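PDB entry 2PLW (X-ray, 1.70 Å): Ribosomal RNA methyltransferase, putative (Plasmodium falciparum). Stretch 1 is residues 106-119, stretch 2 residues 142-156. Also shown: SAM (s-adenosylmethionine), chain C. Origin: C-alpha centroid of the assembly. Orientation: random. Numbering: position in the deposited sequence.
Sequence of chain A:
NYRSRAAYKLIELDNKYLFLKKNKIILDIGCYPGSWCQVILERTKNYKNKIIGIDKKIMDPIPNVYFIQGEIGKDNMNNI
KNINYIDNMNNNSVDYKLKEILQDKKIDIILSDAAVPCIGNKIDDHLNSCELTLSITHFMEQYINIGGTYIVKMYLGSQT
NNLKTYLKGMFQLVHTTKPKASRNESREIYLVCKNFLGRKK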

# COMPACT_ATOMS: atom_id res chain seq x y z
N LYS A 106 4.99 1.86 14.65
CA LYS A 106 4.37 2.21 13.39
C LYS A 106 5.06 1.47 12.23
O LYS A 106 5.96 0.67 12.45
CB LYS A 106 4.30 3.73 13.20
CG LYS A 106 3.26 4.38 14.15
CD LYS A 106 2.94 5.77 13.72
CE LYS A 106 2.01 6.45 14.69
NZ LYS A 106 1.67 7.79 14.23
N ILE A 107 4.56 1.67 11.02
CA ILE A 107 4.87 0.84 9.89
C ILE A 107 5.80 1.63 8.97
O ILE A 107 5.48 2.74 8.61
CB ILE A 107 3.56 0.48 9.13
CG1 ILE A 107 2.59 -0.26 10.07
CG2 ILE A 107 3.84 -0.39 7.90
CD1 ILE A 107 1.34 -0.70 9.41
N ASP A 108 6.94 1.07 8.59
CA ASP A 108 7.91 1.80 7.79
C ASP A 108 7.62 1.94 6.30
O ASP A 108 8.02 2.94 5.68
CB ASP A 108 9.28 1.17 7.97
CG ASP A 108 9.70 1.14 9.41
OD1 ASP A 108 9.98 2.23 9.94
OD2 ASP A 108 9.68 0.06 10.04
N ILE A 109 6.98 0.93 5.73
CA ILE A 109 6.68 0.89 4.32
C ILE A 109 5.26 0.41 4.16
O ILE A 109 4.91 -0.68 4.63
CB ILE A 109 7.65 -0.06 3.55
CG1 ILE A 109 9.10 0.33 3.81
CG2 ILE A 109 7.31 -0.04 2.07
CD1 ILE A 109 10.12 -0.79 3.41
N ILE A 110 4.44 1.26 3.55
CA ILE A 110 3.07 0.87 3.28
C ILE A 110 2.87 0.88 1.77
O ILE A 110 3.04 1.91 1.13
CB ILE A 110 2.07 1.79 4.01
CG1 ILE A 110 2.19 1.62 5.53
CG2 ILE A 110 0.62 1.45 3.58
CD1 ILE A 110 1.32 2.65 6.31
N LEU A 111 2.52 -0.28 1.25
CA LEU A 111 2.31 -0.48 -0.18
C LEU A 111 0.84 -0.81 -0.42
O LEU A 111 0.22 -1.54 0.35
CB LEU A 111 3.15 -1.65 -0.70
CG LEU A 111 4.65 -1.65 -0.33
CD1 LEU A 111 5.36 -2.96 -0.71
CD2 LEU A 111 5.37 -0.46 -0.97
N SER A 112 0.29 -0.29 -1.51
CA SER A 112 -1.04 -0.69 -1.92
C SER A 112 -1.09 -0.98 -3.41
O SER A 112 -0.83 -0.10 -4.24
CB SER A 112 -2.08 0.37 -1.55
OG SER A 112 -3.30 0.04 -2.16
N ASP A 113 -1.45 -2.21 -3.72
CA ASP A 113 -1.78 -2.63 -5.08
C ASP A 113 -3.30 -2.83 -5.20
O ASP A 113 -3.77 -3.49 -6.14
CB ASP A 113 -1.04 -3.94 -5.41
CG ASP A 113 -1.02 -4.24 -6.90
OD1 ASP A 113 -0.91 -3.27 -7.70
OD2 ASP A 113 -1.08 -5.45 -7.26
N ALA A 114 -4.08 -2.26 -4.27
CA ALA A 114 -5.54 -2.43 -4.30
C ALA A 114 -6.17 -1.67 -5.47
O ALA A 114 -5.64 -0.67 -5.93
CB ALA A 114 -6.17 -1.94 -2.98
N ALA A 115 -7.32 -2.17 -5.94
CA ALA A 115 -8.09 -1.49 -6.97
C ALA A 115 -9.57 -1.81 -6.79
O ALA A 115 -9.92 -2.83 -6.21
CB ALA A 115 -7.60 -1.89 -8.37
N VAL A 116 -10.43 -0.90 -7.24
CA VAL A 116 -11.87 -1.12 -7.18
C VAL A 116 -12.32 -1.68 -8.53
O VAL A 116 -11.78 -1.28 -9.55
CB VAL A 116 -12.64 0.18 -6.81
CG1 VAL A 116 -12.82 0.26 -5.30
CG2 VAL A 116 -11.91 1.42 -7.30
N PRO A 117 -13.28 -2.64 -8.54
CA PRO A 117 -13.81 -3.18 -9.81
C PRO A 117 -14.27 -2.08 -10.77
O PRO A 117 -14.92 -1.13 -10.34
CB PRO A 117 -15.02 -4.01 -9.37
CG PRO A 117 -14.69 -4.41 -7.95
CD PRO A 117 -13.92 -3.26 -7.36
N CYS A 118 -13.91 -2.21 -12.04
CA CYS A 118 -14.33 -1.25 -13.07
C CYS A 118 -15.76 -1.44 -13.55
O CYS A 118 -16.15 -2.56 -13.88
CB CYS A 118 -13.38 -1.30 -14.26
SG CYS A 118 -11.92 -0.28 -13.99
N ILE A 119 -16.52 -0.34 -13.60
CA ILE A 119 -17.90 -0.40 -14.11
C ILE A 119 -18.00 -0.13 -15.62
O ILE A 119 -19.09 -0.21 -16.22
CB ILE A 119 -18.85 0.54 -13.32
CG1 ILE A 119 -18.63 2.02 -13.71
CG2 ILE A 119 -18.69 0.31 -11.82
CD1 ILE A 119 -19.59 3.00 -13.02
N GLN A 142 -2.41 7.15 9.74
CA GLN A 142 -2.48 6.69 11.13
C GLN A 142 -1.34 5.78 11.49
O GLN A 142 -0.87 5.82 12.63
CB GLN A 142 -3.81 5.96 11.37
CG GLN A 142 -5.05 6.84 11.12
CD GLN A 142 -6.34 6.03 11.07
OE1 GLN A 142 -6.61 5.21 11.94
NE2 GLN A 142 -7.11 6.21 10.00
N TYR A 143 -0.88 4.99 10.52
CA TYR A 143 0.04 3.87 10.80
C TYR A 143 1.47 4.04 10.30
O TYR A 143 2.34 3.29 10.72
CB TYR A 143 -0.55 2.53 10.30
CG TYR A 143 -1.70 2.11 11.19
CD1 TYR A 143 -1.46 1.48 12.40
CD2 TYR A 143 -3.02 2.39 10.82
CE1 TYR A 143 -2.51 1.12 13.26
CE2 TYR A 143 -4.10 2.03 11.69
CZ TYR A 143 -3.82 1.40 12.89
OH TYR A 143 -4.83 1.04 13.78
N ILE A 144 1.70 5.02 9.45
CA ILE A 144 3.01 5.20 8.85
C ILE A 144 3.99 5.81 9.87
O ILE A 144 3.63 6.73 10.61
CB ILE A 144 2.97 6.05 7.55
CG1 ILE A 144 4.28 5.92 6.77
CG2 ILE A 144 2.65 7.51 7.83
CD1 ILE A 144 4.37 4.71 5.99
N ASN A 145 5.20 5.27 9.88
CA ASN A 145 6.29 5.80 10.70
C ASN A 145 6.87 7.06 10.07
O ASN A 145 6.86 7.22 8.85
CB ASN A 145 7.41 4.77 10.76
CG ASN A 145 8.16 4.81 12.05
OD1 ASN A 145 7.93 5.65 12.93
ND2 ASN A 145 9.10 3.89 12.19
N ILE A 146 7.35 7.97 10.90
CA ILE A 146 8.08 9.14 10.41
C ILE A 146 9.23 8.60 9.60
O ILE A 146 9.89 7.63 9.98
CB ILE A 146 8.61 9.99 11.58
CG1 ILE A 146 7.45 10.64 12.35
CG2 ILE A 146 9.62 11.04 11.08
CD1 ILE A 146 6.62 11.58 11.55
N GLY A 147 9.41 9.17 8.41
CA GLY A 147 10.49 8.72 7.53
C GLY A 147 10.05 7.60 6.61
O GLY A 147 10.81 7.15 5.76
N GLY A 148 8.79 7.15 6.78
CA GLY A 148 8.30 6.00 6.06
C GLY A 148 7.98 6.27 4.58
O GLY A 148 7.87 7.44 4.15
N THR A 149 7.89 5.17 3.83
CA THR A 149 7.56 5.15 2.38
C THR A 149 6.14 4.65 2.16
O THR A 149 5.69 3.70 2.78
CB THR A 149 8.56 4.23 1.61
OG1 THR A 149 9.88 4.77 1.73
CG2 THR A 149 8.22 4.10 0.12
N TYR A 150 5.44 5.29 1.24
CA TYR A 150 4.06 4.91 0.93
C TYR A 150 3.94 4.87 -0.57
O TYR A 150 4.27 5.87 -1.22
CB TYR A 150 3.14 5.97 1.49
CG TYR A 150 1.68 5.87 1.06
CD1 TYR A 150 0.99 4.65 1.16
CD2 TYR A 150 0.98 7.02 0.69
CE1 TYR A 150 -0.39 4.56 0.82
CE2 TYR A 150 -0.40 6.94 0.35
CZ TYR A 150 -1.07 5.72 0.43
OH TYR A 150 -2.41 5.63 0.10
N ILE A 151 3.50 3.73 -1.10
CA ILE A 151 3.27 3.59 -2.55
C ILE A 151 1.85 3.10 -2.78
O ILE A 151 1.41 2.12 -2.20
CB ILE A 151 4.30 2.64 -3.20
CG1 ILE A 151 5.70 3.16 -2.89
CG2 ILE A 151 4.04 2.61 -4.71
CD1 ILE A 151 6.82 2.32 -3.48
N VAL A 152 1.10 3.83 -3.60
CA VAL A 152 -0.31 3.47 -3.78
C VAL A 152 -0.69 3.53 -5.25
O VAL A 152 -0.36 4.50 -5.96
CB VAL A 152 -1.24 4.37 -2.91
CG1 VAL A 152 -1.04 5.86 -3.22
CG2 VAL A 152 -2.71 3.94 -3.04
N LYS A 153 -1.37 2.49 -5.70
CA LYS A 153 -1.86 2.45 -7.09
C LYS A 153 -3.17 3.22 -7.25
O LYS A 153 -4.01 3.26 -6.35
CB LYS A 153 -2.02 0.99 -7.54
CG LYS A 153 -2.29 0.83 -9.04
CD LYS A 153 -2.34 -0.64 -9.44
CE LYS A 153 -3.45 -1.45 -8.84
NZ LYS A 153 -3.30 -2.90 -9.21
N MET A 154 -3.36 3.82 -8.43
CA MET A 154 -4.69 4.35 -8.77
C MET A 154 -4.84 4.40 -10.27
O MET A 154 -3.83 4.34 -11.00
CB MET A 154 -4.90 5.75 -8.18
CG MET A 154 -4.09 6.85 -8.87
SD MET A 154 -4.55 8.51 -8.30
CE MET A 154 -6.32 8.51 -8.58
N TYR A 155 -6.09 4.51 -10.73
CA TYR A 155 -6.35 4.81 -12.15
C TYR A 155 -6.00 6.26 -12.41
O TYR A 155 -6.56 7.15 -11.77
CB TYR A 155 -7.81 4.54 -12.56
CG TYR A 155 -8.12 3.07 -12.64
CD1 TYR A 155 -7.44 2.24 -13.54
CD2 TYR A 155 -9.07 2.49 -11.79
CE1 TYR A 155 -7.72 0.87 -13.59
CE2 TYR A 155 -9.34 1.13 -11.84
CZ TYR A 155 -8.66 0.33 -12.75
OH TYR A 155 -8.93 -1.02 -12.80
N LEU A 156 -5.09 6.48 -13.35
CA LEU A 156 -4.69 7.83 -13.72
C LEU A 156 -5.87 8.59 -14.30
O LEU A 156 -6.68 8.04 -15.07
CB LEU A 156 -3.55 7.81 -14.75
CG LEU A 156 -3.05 9.15 -15.32
CD1 LEU A 156 -2.25 9.96 -14.33
CD2 LEU A 156 -2.20 8.93 -16.56
N SAM C . -0.46 -7.26 -5.25
CA SAM C . -1.24 -8.54 -5.25
C SAM C . -0.34 -9.75 -5.51
O SAM C . 0.78 -9.56 -5.98
OXT SAM C . -0.68 -10.91 -5.25
CB SAM C . -2.36 -8.45 -6.29
CG SAM C . -3.41 -7.46 -5.79
SD SAM C . -4.99 -7.52 -6.66
CE SAM C . -4.46 -6.80 -8.22
C5' SAM C . -5.90 -6.14 -5.90
C4' SAM C . -6.48 -6.55 -4.54
O4' SAM C . -6.96 -5.37 -3.89
C3' SAM C . -7.66 -7.55 -4.59
O3' SAM C . -7.30 -8.80 -4.05
C2' SAM C . -8.76 -6.87 -3.76
O2' SAM C . -9.51 -7.71 -2.90
C1' SAM C . -7.96 -5.83 -2.98
N9 SAM C . -8.72 -4.69 -2.47
C8 SAM C . -9.52 -3.81 -3.16
N7 SAM C . -9.99 -2.88 -2.29
C5 SAM C . -9.48 -3.17 -1.06
C6 SAM C . -9.60 -2.57 0.19
N6 SAM C . -10.35 -1.48 0.36
N1 SAM C . -8.94 -3.09 1.27
C2 SAM C . -8.15 -4.21 1.15
N3 SAM C . -8.01 -4.81 -0.09
C4 SAM C . -8.68 -4.30 -1.16
O HOH W 1 1.57 8.15 11.57
O HOH W 2 4.54 8.58 12.64
O HOH W 3 -0.49 9.20 13.24
O HOH W 4 10.31 4.64 8.49
O HOH W 5 -4.22 1.10 -4.48
O HOH W 6 -10.11 -2.37 -11.18

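The apolar centre gathers around Ile 110, whose CD1 lies 3.7 Å from CD1 of Ile 144 and 4.4 Å from CB of Tyr 143, while its CG2 rests 4.0 Å from CD1 of Tyr 150. One branched side chain thus packs against both the strand beside it and the end of the preceding helix. Ser 112 and Val 152 share that sheet face with Ile 110 and Tyr 150. Ile 109, Leu 111, Thr 149 and Ile 151 line the other, where Leu 111 CD2 meets Ile 151 CB at 4.0 Å.

Between these two layers of side chains, two parallel strands run 5° apart in direction, and the hydrogen bonds show the parallel rule: every second residue bonds through N and O to the two residues flanking its partner on the other strand. Thr 149 N donates to Asp 108 O (2.9 Å) and Thr 149 O accepts from Ile 110 N (2.8 Å); Ile 151 repeats this between Ile 110 O and Ser 112 N, and Lys 153 N closes the ladder on Ser 112 O (3.0 Å). A separate parallel bridge precedes it, Ile 107 bonding through N to Tyr 143 O and through O to Asn 145 N, both at 2.8 Å.

Between this bridge and the ladder, a type II turn from Asn 145 to Gly 148 redirects the second stretch. Gly 147, at phi 90°, suits the turn; at Gly 148 a CB would clash with Asp 108 O. Asn 145 ND2 reinforces the corner, donating to Asp 108 OD1 (2.9 Å).

At the other end, Lys 153 reaches across to the first stretch, where NZ forms a salt bridge with Asp 113 OD1 (2.9 Å). Asp 113 OD2 accepts from the SAM amine N (2.8 Å), so one carboxylate serves both lysine and cofactor. A water links Ser 112 OG, Ala 114 O and Lys 153 O. Farther out, Cys 118 SG lies oblique to the Tyr 155 ring, 4.2 Å from its centroid.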